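Local structure of peptidase M16 inactive domain family protein (Pseudomonas fluorescens, 3GWB) at residues P233-A238 / A255-D260; S248-M253 / E321-T326; Q274-G279 / A335-N340. The protein is probably a metal-binding hydrolase of the peptidase M16 family and carries that family's inactive domain. All blocks are in the same frame, centred on the assembly; numbering follows the deposited sequence.

All three interactions lie in the Peptidase M16 inactive domain, where helices pack on a five-stranded mixed sheet. Interactions 1 and 2 both draw on strand 249-257, one near each end, with centres about 24 Å apart. Interactions 2 and 3 both use helix 323-340, interaction 2 at its first turn and interaction 3 at its last; their centres are about 20 Å apart. Those of interactions 1 and 3 are about 18 Å apart. Along the chain interaction 1 closes before interaction 3 opens, whereas interaction 2 crosses both. Helix 323-340 is thereby joined to the sheet at one end and to helix 266-277 at the other, while the linker 233-238 covers the end of strand 249-257.

Interaction 1. Residues P233-A238 / A255-D260; sequences PAEPKA and AQLGID
A water-bridged apolar contact at the surface joins the irregular linker 233-238, which leads into strand 239-244, to Leu257 near the end of strand 249-257. Leu257 carries almost all of it on the strand side, burying 92 Å². Leu257 CD1 lies 3.8 Å from Pro233 CG and 3.7 Å from Pro236 CD, so one methyl meets both prolines. With CG anti to the carbonyl carbon (chi1 -66°), the branch ends against the two proline rings. Strand 249-257 belongs to the mixed sheet of the peptidase M16 inactive domain, and strand 239-244, which follows the linker, is an outermost strand of that sheet within the chain. No direct hydrogen bond crosses between the segments. Instead a water accepts from Leu257 N at 2.7 Å and donates to Glu235 OE1 at 3.2 Å, which gives this main-chain N-H a partner. Glu235 reaches back because its chain bends at chi2 (-76°), so that OE1 comes across the leucine, 3.6 Å from Leu257 CG. The same carboxylate oxygen forms a salt bridge with Arg309, whose guanidinium group also bonds to Gly258 O. On the helix 147-160 side, Tyr160 touches both Pro233 and Leu257.

Interaction 2. Residues S248-M253 / E321-T326; sequences SQTSLM and EMSEGT
Ser323, at the start of helix 323-340, packs against Thr250 and Leu252 of strand 249-257 in a buried helix-on-sheet contact of the peptidase M16 inactive domain. These three residues bury the most surface here, with 58 Å² from Ser323, 51 Å² from Leu252 and 35 Å² from Thr250. The two strand residues are alternate ones, and both direct their side chains toward the helix, while the intervening Ser251 points away and touches Ala151 of helix 147-160. Thr250 meets the serine through its CB, 3.8 Å from Ser323 CB, and through its methyl, with CG2 4.0 Å from Ser323 CB; its OG1 faces the same serine carbon. That OG1, placed between the backbone N and the carbonyl carbon (chi1 51°), is hydrogen-bonded to Thr318 O on the neighbouring strand 311-319. A valine here would probably leave that Thr318 carbonyl without its side-chain donor. Ser323 OG is likewise engaged elsewhere, bonding to Ala320 O, so the contact between the segments is made without hydrogen bonds. Leu252 extends CD1 over the helix start, 4.2 Å from Ser323 O and 4.3 Å from Thr326 CG2. Thr326 in turn directs its hydroxyl back to its own segment: OG1 donates to Met322 O at 2.6 Å, lying 53° out of the carbonyl plane, and the same oxygen accepts from Thr326 N.

Interaction 3. Residues Q274-G279 / A335-N340; sequences QILGGG and AEYLKN
Tyr337 overlaps Leu276 with one face of its ring and brings its hydroxyl end up to Ile275. This is a buried helix-helix contact in the peptidase M16 inactive domain, joining the last turns of helices 266-277 and 323-340. The tyrosine reaches across from one helix to the other: at the closest backbone approach, Leu276 CA and Tyr337 CA are 7.5 Å apart, and Tyr337 accounts for nearly all the surface its segment buries, 90 Å². Its CG stands anti to the backbone N (chi1 -173°), extending the ring toward the partner helix.

Leu276 makes a CH-pi contact, with CB 4.2 Å from the centroid of the Tyr337 ring and 23° off the ring normal. That carbon is displaced toward the rim and comes nearest to CE2, while Leu276 CD1 lies farther back along the ring, 4.1 Å from Tyr337 CG. The leucine thus follows the same aromatic side from the CE2 rim to the base. Ile275 crosses the tyrosine at about a right angle and meets it obliquely, with Ile275 CG2 3.9 Å from Tyr337 CE1.

The phenol oxygen sits among aliphatic carbons of Ile275, and a weak hydrogen bond to Gly272 O, one turn back on helix 266-277, gives it a polar partner. Around the pair, Pro342 touches both Ile275 and Tyr337, Arg284 of helix 284-292 touches the tyrosine, and Met404 of helix 397-407 packs on it as well. The nearest approach between the segments is at the hydroxyl, where Ile275 CB lies 3.4 Å from Tyr337 OH.

Interaction 1. Residues P233-A238 / A255-D260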
ATOM      1  N   PRO A 233      13.655 -12.180  26.269  1.00 20.47           N
ATOM      2  CA  PRO A 233      13.198 -11.087  27.129  1.00 21.11           C
ATOM      3  C   PRO A 233      12.741 -11.617  28.481  1.00 21.69           C
ATOM      4  O   PRO A 233      12.497 -12.814  28.636  1.00 21.37           O
ATOM      5  CB  PRO A 233      12.044 -10.489  26.333  1.00 22.21           C
ATOM      6  CG  PRO A 233      11.430 -11.706  25.713  1.00 21.74           C
ATOM      7  CD  PRO A 233      12.654 -12.477  25.225  1.00 19.06           C
ATOM      8  N   ALA A 234      12.637 -10.730  29.461  1.00 22.85           N
ATOM      9  CA  ALA A 234      12.181 -11.123  30.783  1.00 24.44           C
ATOM     10  C   ALA A 234      10.665 -10.999  30.792  1.00 26.30           C
ATOM     11  O   ALA A 234      10.103 -10.183  30.061  1.00 26.16           O
ATOM     12  CB  ALA A 234      12.779 -10.213  31.835  1.00 25.16           C
ATOM     13  N   GLU A 235      10.007 -11.813  31.610  1.00 27.65           N
ATOM     14  CA  GLU A 235       8.551 -11.768  31.721  1.00 29.37           C
ATOM     15  C   GLU A 235       8.154 -10.446  32.365  1.00 28.06           C
ATOM     16  O   GLU A 235       8.479 -10.198  33.522  1.00 28.07           O
ATOM     17  CB  GLU A 235       8.052 -12.917  32.601  1.00 33.54           C
ATOM     18  CG  GLU A 235       8.099 -14.284  31.946  1.00 40.00           C
ATOM     19  CD  GLU A 235       6.984 -14.471  30.940  1.00 42.55           C
ATOM     20  OE1 GLU A 235       6.905 -13.666  29.987  1.00 44.38           O
ATOM     21  OE2 GLU A 235       6.186 -15.418  31.106  1.00 44.15           O
ATOM     22  N   PRO A 236       7.448  -9.579  31.626  1.00 27.04           N
ATOM     23  CA  PRO A 236       7.036  -8.294  32.193  1.00 27.31           C
ATOM     24  C   PRO A 236       5.896  -8.476  33.193  1.00 26.86           C
ATOM     25  O   PRO A 236       5.138  -9.443  33.107  1.00 26.13           O
ATOM     26  CB  PRO A 236       6.592  -7.516  30.964  1.00 26.66           C
ATOM     27  CG  PRO A 236       5.959  -8.589  30.140  1.00 27.10           C
ATOM     28  CD  PRO A 236       6.960  -9.718  30.243  1.00 27.85           C
ATOM     29  N   LYS A 237       5.778  -7.549  34.136  1.00 26.00           N
ATOM     30  CA  LYS A 237       4.708  -7.613  35.127  1.00 26.43           C
ATOM     31  C   LYS A 237       3.432  -7.061  34.493  1.00 26.49           C
ATOM     32  O   LYS A 237       3.490  -6.173  33.642  1.00 25.88           O
ATOM     33  CB  LYS A 237       5.072  -6.784  36.364  1.00 28.07           C
ATOM     34  CG  LYS A 237       5.406  -5.332  36.056  1.00 31.08           C
ATOM     35  CD  LYS A 237       5.570  -4.499  37.322  1.00 33.98           C
ATOM     36  CE  LYS A 237       6.013  -3.080  36.987  1.00 33.73           C
ATOM     37  NZ  LYS A 237       5.086  -2.415  36.017  1.00 36.44           N
ATOM     38  N   ALA A 238       2.283  -7.593  34.895  1.00 24.94           N
ATOM     39  CA  ALA A 238       1.013  -7.127  34.354  1.00 24.78           C
ATOM     40  C   ALA A 238       0.820  -5.660  34.723  1.00 24.91           C
ATOM     41  O   ALA A 238       1.145  -5.243  35.835  1.00 22.69           O
ATOM     42  CB  ALA A 238      -0.138  -7.964  34.911  1.00 23.15           C
ATOM     43  N   ALA A 255      -1.751  -7.460  25.581  1.00 15.88           N
ATOM     44  CA  ALA A 255      -0.655  -8.296  25.136  1.00 17.70           C
ATOM     45  C   ALA A 255       0.179  -8.861  26.269  1.00 18.77           C
ATOM     46  O   ALA A 255       0.079  -8.431  27.417  1.00 20.14           O
ATOM     47  CB  ALA A 255       0.250  -7.496  24.190  1.00 17.41           C
ATOM     48  N   GLN A 256       1.001  -9.839  25.907  1.00 18.73           N
ATOM     49  CA  GLN A 256       1.923 -10.499  26.812  1.00 18.60           C
ATOM     50  C   GLN A 256       2.874 -11.241  25.901  1.00 18.66           C
ATOM     51  O   GLN A 256       2.639 -11.312  24.692  1.00 17.75           O
ATOM     52  CB  GLN A 256       1.198 -11.470  27.746  1.00 17.81           C
ATOM     53  CG  GLN A 256       0.301 -12.491  27.076  1.00 15.08           C
ATOM     54  CD  GLN A 256      -0.378 -13.393  28.099  1.00 15.32           C
ATOM     55  OE1 GLN A 256       0.215 -14.365  28.584  1.00 16.08           O
ATOM     56  NE2 GLN A 256      -1.613 -13.058  28.451  1.00 14.30           N
ATOM     57  N   LEU A 257       3.951 -11.777  26.460  1.00 18.82           N
ATOM     58  CA  LEU A 257       4.918 -12.493  25.649  1.00 20.43           C
ATOM     59  C   LEU A 257       4.315 -13.758  25.066  1.00 21.55           C
ATOM     60  O   LEU A 257       3.682 -14.540  25.774  1.00 21.92           O
ATOM     61  CB  LEU A 257       6.152 -12.846  26.480  1.00 18.52           C
ATOM     62  CG  LEU A 257       6.998 -11.664  26.954  1.00 19.53           C
ATOM     63  CD1 LEU A 257       8.218 -12.180  27.717  1.00 19.13           C
ATOM     64  CD2 LEU A 257       7.439 -10.841  25.751  1.00 17.13           C
ATOM     65  N   GLY A 258       4.507 -13.946  23.766  1.00 21.97           N
ATOM     66  CA  GLY A 258       3.985 -15.122  23.101  1.00 22.18           C
ATOM     67  C   GLY A 258       5.080 -16.157  22.972  1.00 22.29           C
ATOM     68  O   GLY A 258       5.893 -16.327  23.880  1.00 23.57           O
ATOM     69  N   ILE A 259       5.117 -16.844  21.837  1.00 20.32           N
ATOM     70  CA  ILE A 259       6.129 -17.865  21.611  1.00 20.89           C
ATOM     71  C   ILE A 259       7.174 -17.386  20.612  1.00 20.65           C
ATOM     72  O   ILE A 259       6.993 -16.361  19.956  1.00 18.43           O
ATOM     73  CB  ILE A 259       5.499 -19.152  21.039  1.00 21.09           C
ATOM     74  CG1 ILE A 259       4.744 -18.816  19.748  1.00 21.41           C
ATOM     75  CG2 ILE A 259       4.565 -19.779  22.063  1.00 20.62           C
ATOM     76  CD1 ILE A 259       4.453 -20.018  18.874  1.00 25.25           C
ATOM     77  N   ASP A 260       8.278 -18.122  20.518  1.00 21.33           N
ATOM     78  CA  ASP A 260       9.305 -17.798  19.539  1.00 23.63           C
ATOM     79  C   ASP A 260       8.937 -18.675  18.341  1.00 24.08           C
ATOM     80  O   ASP A 260       8.245 -19.682  18.497  1.00 21.30           O
ATOM     81  CB  ASP A 260      10.717 -18.109  20.058  1.00 27.86           C
ATOM     82  CG  ASP A 260      10.836 -19.489  20.660  1.00 32.19           C
ATOM     83  OD1 ASP A 260      10.329 -20.454  20.053  1.00 35.59           O
ATOM     84  OD2 ASP A 260      11.452 -19.607  21.742  1.00 35.23           O
TER
HETATM   85  O   HOH W   1       4.258 -11.969  29.182  1.00 25.08           O

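Interaction 2. Residues S248-M253 / E321-T326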
ATOM      1  N   SER A 248     -12.201  10.752  19.160  1.00 37.59           N
ATOM      2  CA  SER A 248     -13.529  10.150  19.398  1.00 35.65           C
ATOM      3  C   SER A 248     -13.746   8.658  19.611  1.00 34.71           C
ATOM      4  O   SER A 248     -14.850   8.208  20.077  1.00 35.86           O
ATOM      5  CB  SER A 248     -14.463  10.576  18.296  1.00 36.21           C
ATOM      6  OG  SER A 248     -15.544   9.661  18.198  1.00 37.78           O
ATOM      7  N   GLN A 249     -12.774   7.846  19.221  1.00 31.59           N
ATOM      8  CA  GLN A 249     -12.927   6.401  19.399  1.00 29.35           C
ATOM      9  C   GLN A 249     -11.841   6.030  20.388  1.00 27.40           C
ATOM     10  O   GLN A 249     -10.992   6.853  20.688  1.00 27.73           O
ATOM     11  CB  GLN A 249     -12.738   5.694  18.075  1.00 29.96           C
ATOM     12  CG  GLN A 249     -13.870   5.992  17.082  1.00 31.84           C
ATOM     13  CD  GLN A 249     -14.834   4.870  17.028  1.00 33.32           C
ATOM     14  OE1 GLN A 249     -16.051   5.052  16.909  1.00 34.75           O
ATOM     15  NE2 GLN A 249     -14.297   3.675  17.113  1.00 33.63           N
ATOM     16  N   THR A 250     -11.871   4.830  20.933  1.00 24.74           N
ATOM     17  CA  THR A 250     -10.797   4.449  21.832  1.00 23.80           C
ATOM     18  C   THR A 250     -10.110   3.195  21.342  1.00 22.77           C
ATOM     19  O   THR A 250     -10.760   2.219  20.977  1.00 22.24           O
ATOM     20  CB  THR A 250     -11.269   4.209  23.299  1.00 26.53           C
ATOM     21  OG1 THR A 250     -12.378   3.305  23.312  1.00 31.88           O
ATOM     22  CG2 THR A 250     -11.648   5.508  23.979  1.00 24.05           C
ATOM     23  N   SER A 251      -8.786   3.242  21.317  1.00 20.55           N
ATOM     24  CA  SER A 251      -7.987   2.114  20.873  1.00 22.07           C
ATOM     25  C   SER A 251      -7.603   1.263  22.070  1.00 20.73           C
ATOM     26  O   SER A 251      -7.069   1.775  23.054  1.00 20.90           O
ATOM     27  CB  SER A 251      -6.729   2.614  20.164  1.00 23.21           C
ATOM     28  OG  SER A 251      -5.743   1.599  20.115  1.00 27.73           O
ATOM     29  N   LEU A 252      -7.883  -0.034  21.980  1.00 19.72           N
ATOM     30  CA  LEU A 252      -7.589  -0.979  23.051  1.00 19.05           C
ATOM     31  C   LEU A 252      -6.586  -2.029  22.585  1.00 19.39           C
ATOM     32  O   LEU A 252      -6.766  -2.652  21.539  1.00 18.11           O
ATOM     33  CB  LEU A 252      -8.870  -1.693  23.490  1.00 19.26           C
ATOM     34  CG  LEU A 252     -10.028  -0.882  24.070  1.00 19.26           C
ATOM     35  CD1 LEU A 252     -11.256  -1.781  24.172  1.00 18.68           C
ATOM     36  CD2 LEU A 252      -9.640  -0.327  25.436  1.00 17.75           C
HETATM   37  N   MSE A 253      -5.537  -2.235  23.371  1.00 19.14           N
HETATM   38  CA  MSE A 253      -4.529  -3.227  23.033  1.00 20.25           C
HETATM   39  C   MSE A 253      -4.144  -4.018  24.274  1.00 19.88           C
HETATM   40  O   MSE A 253      -3.848  -3.442  25.322  1.00 19.93           O
HETATM   41  CB  MSE A 253      -3.286  -2.550  22.456  1.00 21.20           C
HETATM   42  CG  MSE A 253      -3.552  -1.707  21.228  1.00 24.05           C
HETATM   43 SE   MSE A 253      -2.000  -1.217  20.472  1.00 26.29          SE
HETATM   44  CE  MSE A 253      -1.490  -2.748  19.760  1.00 24.23           C
ATOM     45  N   GLU A 321     -17.107   5.912  24.931  1.00 22.73           N
ATOM     46  CA  GLU A 321     -18.041   5.654  26.019  1.00 25.91           C
ATOM     47  C   GLU A 321     -18.300   4.171  26.264  1.00 26.17           C
ATOM     48  O   GLU A 321     -18.917   3.807  27.262  1.00 26.48           O
ATOM     49  CB  GLU A 321     -19.369   6.366  25.749  1.00 28.09           C
ATOM     50  CG  GLU A 321     -19.898   6.163  24.343  1.00 36.24           C
ATOM     51  CD  GLU A 321     -21.326   6.650  24.178  1.00 40.79           C
ATOM     52  OE1 GLU A 321     -21.631   7.769  24.646  1.00 43.89           O
ATOM     53  OE2 GLU A 321     -22.140   5.915  23.574  1.00 45.25           O
HETATM   54  N   MSE A 322     -17.830   3.317  25.361  1.00 25.83           N
HETATM   55  CA  MSE A 322     -18.028   1.878  25.518  1.00 25.94           C
HETATM   56  C   MSE A 322     -16.726   1.132  25.831  1.00 23.45           C
HETATM   57  O   MSE A 322     -16.744  -0.068  26.095  1.00 23.13           O
HETATM   58  CB  MSE A 322     -18.644   1.291  24.242  1.00 26.95           C
HETATM   59  CG  MSE A 322     -19.996   1.882  23.855  1.00 30.95           C
HETATM   60 SE   MSE A 322     -21.348   1.452  24.990  1.00 33.19          SE
HETATM   61  CE  MSE A 322     -21.305   2.817  26.090  1.00 34.05           C
ATOM     62  N   SER A 323     -15.608   1.854  25.813  1.00 22.28           N
ATOM     63  CA  SER A 323     -14.285   1.271  26.042  1.00 19.87           C
ATOM     64  C   SER A 323     -14.113   0.543  27.367  1.00 19.84           C
ATOM     65  O   SER A 323     -13.550  -0.550  27.419  1.00 16.50           O
ATOM     66  CB  SER A 323     -13.216   2.356  25.934  1.00 19.38           C
ATOM     67  OG  SER A 323     -13.359   3.308  26.972  1.00 20.73           O
ATOM     68  N   GLU A 324     -14.581   1.164  28.441  1.00 20.80           N
ATOM     69  CA  GLU A 324     -14.465   0.577  29.766  1.00 22.35           C
ATOM     70  C   GLU A 324     -15.144  -0.801  29.824  1.00 22.22           C
ATOM     71  O   GLU A 324     -14.574  -1.770  30.333  1.00 21.12           O
ATOM     72  CB  GLU A 324     -15.084   1.533  30.791  1.00 25.43           C
ATOM     73  CG  GLU A 324     -14.750   3.015  30.521  1.00 30.10           C
ATOM     74  CD  GLU A 324     -15.771   3.728  29.611  1.00 30.00           C
ATOM     75  OE1 GLU A 324     -16.288   3.106  28.665  1.00 33.20           O
ATOM     76  OE2 GLU A 324     -16.046   4.926  29.839  1.00 29.93           O
ATOM     77  N   GLY A 325     -16.355  -0.885  29.284  1.00 20.22           N
ATOM     78  CA  GLY A 325     -17.076  -2.143  29.297  1.00 19.12           C
ATOM     79  C   GLY A 325     -16.570  -3.144  28.272  1.00 19.73           C
ATOM     80  O   GLY A 325     -16.545  -4.347  28.527  1.00 17.88           O
ATOM     81  N   THR A 326     -16.165  -2.647  27.109  1.00 18.76           N
ATOM     82  CA  THR A 326     -15.670  -3.513  26.050  1.00 18.33           C
ATOM     83  C   THR A 326     -14.376  -4.212  26.457  1.00 18.83           C
ATOM     84  O   THR A 326     -14.166  -5.379  26.124  1.00 19.40           O
ATOM     85  CB  THR A 326     -15.443  -2.716  24.750  1.00 18.08           C
ATOM     86  OG1 THR A 326     -16.656  -2.043  24.391  1.00 19.60           O
ATOM     87  CG2 THR A 326     -15.052  -3.650  23.609  1.00 18.35           C
TER

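Interaction 3. Residues Q274-G279 / A335-N340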
ATOM      1  N   GLN A 274      -6.454 -18.675  15.690  1.00 15.75           N
ATOM      2  CA  GLN A 274      -7.375 -18.504  14.572  1.00 17.57           C
ATOM      3  C   GLN A 274      -8.816 -18.497  15.075  1.00 16.11           C
ATOM      4  O   GLN A 274      -9.612 -17.641  14.688  1.00 15.44           O
ATOM      5  CB  GLN A 274      -7.182 -19.629  13.545  1.00 21.42           C
ATOM      6  CG  GLN A 274      -5.896 -19.521  12.726  1.00 29.27           C
ATOM      7  CD  GLN A 274      -5.654 -20.739  11.836  1.00 32.04           C
ATOM      8  OE1 GLN A 274      -6.567 -21.219  11.162  1.00 35.07           O
ATOM      9  NE2 GLN A 274      -4.415 -21.235  11.825  1.00 34.04           N
ATOM     10  N   ILE A 275      -9.136 -19.446  15.951  1.00 14.97           N
ATOM     11  CA  ILE A 275     -10.479 -19.571  16.520  1.00 15.29           C
ATOM     12  C   ILE A 275     -10.836 -18.394  17.431  1.00 15.31           C
ATOM     13  O   ILE A 275     -11.984 -17.937  17.472  1.00 16.24           O
ATOM     14  CB  ILE A 275     -10.602 -20.885  17.335  1.00 16.43           C
ATOM     15  CG1 ILE A 275     -10.376 -22.091  16.412  1.00 13.21           C
ATOM     16  CG2 ILE A 275     -11.966 -20.954  18.018  1.00 15.05           C
ATOM     17  CD1 ILE A 275     -10.222 -23.418  17.153  1.00 15.35           C
ATOM     18  N   LEU A 276      -9.846 -17.908  18.166  1.00 14.29           N
ATOM     19  CA  LEU A 276     -10.047 -16.795  19.087  1.00 14.73           C
ATOM     20  C   LEU A 276     -10.209 -15.434  18.411  1.00 13.03           C
ATOM     21  O   LEU A 276     -11.155 -14.706  18.705  1.00  9.89           O
ATOM     22  CB  LEU A 276      -8.880 -16.725  20.075  1.00 12.53           C
ATOM     23  CG  LEU A 276      -8.792 -15.509  21.001  1.00 15.28           C
ATOM     24  CD1 LEU A 276     -10.000 -15.443  21.909  1.00 15.90           C
ATOM     25  CD2 LEU A 276      -7.513 -15.612  21.835  1.00 16.26           C
ATOM     26  N   GLY A 277      -9.277 -15.088  17.525  1.00 14.62           N
ATOM     27  CA  GLY A 277      -9.344 -13.798  16.861  1.00 16.47           C
ATOM     28  C   GLY A 277      -8.674 -13.708  15.500  1.00 18.65           C
ATOM     29  O   GLY A 277      -8.087 -12.682  15.162  1.00 18.03           O
ATOM     30  N   GLY A 278      -8.752 -14.776  14.718  1.00 20.43           N
ATOM     31  CA  GLY A 278      -8.158 -14.755  13.393  1.00 22.91           C
ATOM     32  C   GLY A 278      -9.075 -13.983  12.458  1.00 24.87           C
ATOM     33  O   GLY A 278      -9.828 -13.114  12.902  1.00 24.65           O
ATOM     34  N   GLY A 279      -9.028 -14.286  11.166  1.00 25.71           N
ATOM     35  CA  GLY A 279      -9.894 -13.584  10.237  1.00 28.15           C
ATOM     36  C   GLY A 279     -11.303 -14.147  10.261  1.00 29.67           C
ATOM     37  O   GLY A 279     -11.523 -15.257  10.747  1.00 31.79           O
ATOM     38  N   ALA A 335     -10.444 -15.010  28.973  1.00 17.65           N
ATOM     39  CA  ALA A 335     -10.349 -15.903  30.124  1.00 18.89           C
ATOM     40  C   ALA A 335     -11.167 -17.158  29.866  1.00 18.14           C
ATOM     41  O   ALA A 335     -10.695 -18.273  30.082  1.00 17.83           O
ATOM     42  CB  ALA A 335     -10.850 -15.198  31.372  1.00 16.63           C
ATOM     43  N   GLU A 336     -12.396 -16.955  29.395  1.00 20.07           N
ATOM     44  CA  GLU A 336     -13.321 -18.038  29.090  1.00 21.26           C
ATOM     45  C   GLU A 336     -12.747 -18.978  28.033  1.00 20.35           C
ATOM     46  O   GLU A 336     -12.913 -20.190  28.125  1.00 20.44           O
ATOM     47  CB  GLU A 336     -14.657 -17.443  28.625  1.00 24.27           C
ATOM     48  CG  GLU A 336     -15.604 -18.400  27.906  1.00 29.76           C
ATOM     49  CD  GLU A 336     -15.923 -19.650  28.704  1.00 34.27           C
ATOM     50  OE1 GLU A 336     -16.204 -19.540  29.920  1.00 36.62           O
ATOM     51  OE2 GLU A 336     -15.906 -20.746  28.100  1.00 36.48           O
ATOM     52  N   TYR A 337     -12.063 -18.424  27.038  1.00 17.47           N
ATOM     53  CA  TYR A 337     -11.466 -19.246  25.989  1.00 17.69           C
ATOM     54  C   TYR A 337     -10.341 -20.136  26.531  1.00 18.09           C
ATOM     55  O   TYR A 337     -10.276 -21.323  26.211  1.00 15.45           O
ATOM     56  CB  TYR A 337     -10.908 -18.371  24.864  1.00 18.16           C
ATOM     57  CG  TYR A 337     -10.435 -19.167  23.666  1.00 19.55           C
ATOM     58  CD1 TYR A 337     -11.340 -19.886  22.886  1.00 20.37           C
ATOM     59  CD2 TYR A 337      -9.086 -19.212  23.318  1.00 19.25           C
ATOM     60  CE1 TYR A 337     -10.914 -20.630  21.784  1.00 20.71           C
ATOM     61  CE2 TYR A 337      -8.645 -19.957  22.211  1.00 20.53           C
ATOM     62  CZ  TYR A 337      -9.569 -20.664  21.449  1.00 21.16           C
ATOM     63  OH  TYR A 337      -9.153 -21.407  20.351  1.00 19.21           O
ATOM     64  N   LEU A 338      -9.443 -19.563  27.334  1.00 17.82           N
ATOM     65  CA  LEU A 338      -8.335 -20.340  27.891  1.00 20.57           C
ATOM     66  C   LEU A 338      -8.851 -21.387  28.864  1.00 21.91           C
ATOM     67  O   LEU A 338      -8.288 -22.479  28.979  1.00 23.41           O
ATOM     68  CB  LEU A 338      -7.342 -19.433  28.623  1.00 20.42           C
ATOM     69  CG  LEU A 338      -6.499 -18.472  27.785  1.00 22.50           C
ATOM     70  CD1 LEU A 338      -5.512 -17.744  28.695  1.00 21.23           C
ATOM     71  CD2 LEU A 338      -5.748 -19.248  26.707  1.00 22.75           C
ATOM     72  N   LYS A 339      -9.930 -21.042  29.555  1.00 21.70           N
ATOM     73  CA  LYS A 339     -10.546 -21.923  30.534  1.00 23.59           C
ATOM     74  C   LYS A 339     -11.208 -23.160  29.930  1.00 23.98           C
ATOM     75  O   LYS A 339     -10.950 -24.279  30.368  1.00 22.32           O
ATOM     76  CB  LYS A 339     -11.579 -21.143  31.350  1.00 24.78           C
ATOM     77  CG  LYS A 339     -12.309 -21.971  32.399  1.00 29.41           C
ATOM     78  CD  LYS A 339     -13.349 -21.133  33.130  1.00 31.68           C
ATOM     79  CE  LYS A 339     -14.128 -21.958  34.145  1.00 32.80           C
ATOM     80  NZ  LYS A 339     -13.246 -22.512  35.210  1.00 33.52           N
ATOM     81  N   ASN A 340     -12.058 -22.971  28.924  1.00 24.03           N
ATOM     82  CA  ASN A 340     -12.761 -24.103  28.334  1.00 24.28           C
ATOM     83  C   ASN A 340     -12.258 -24.586  26.989  1.00 23.74           C
ATOM     84  O   ASN A 340     -12.625 -25.672  26.544  1.00 22.73           O
ATOM     85  CB  ASN A 340     -14.253 -23.793  28.236  1.00 25.37           C
ATOM     86  CG  ASN A 340     -14.895 -23.660  29.595  1.00 28.86           C
ATOM     87  OD1 ASN A 340     -14.625 -24.458  30.490  1.00 31.14           O
ATOM     88  ND2 ASN A 340     -15.752 -22.658  29.760  1.00 28.38           N
TER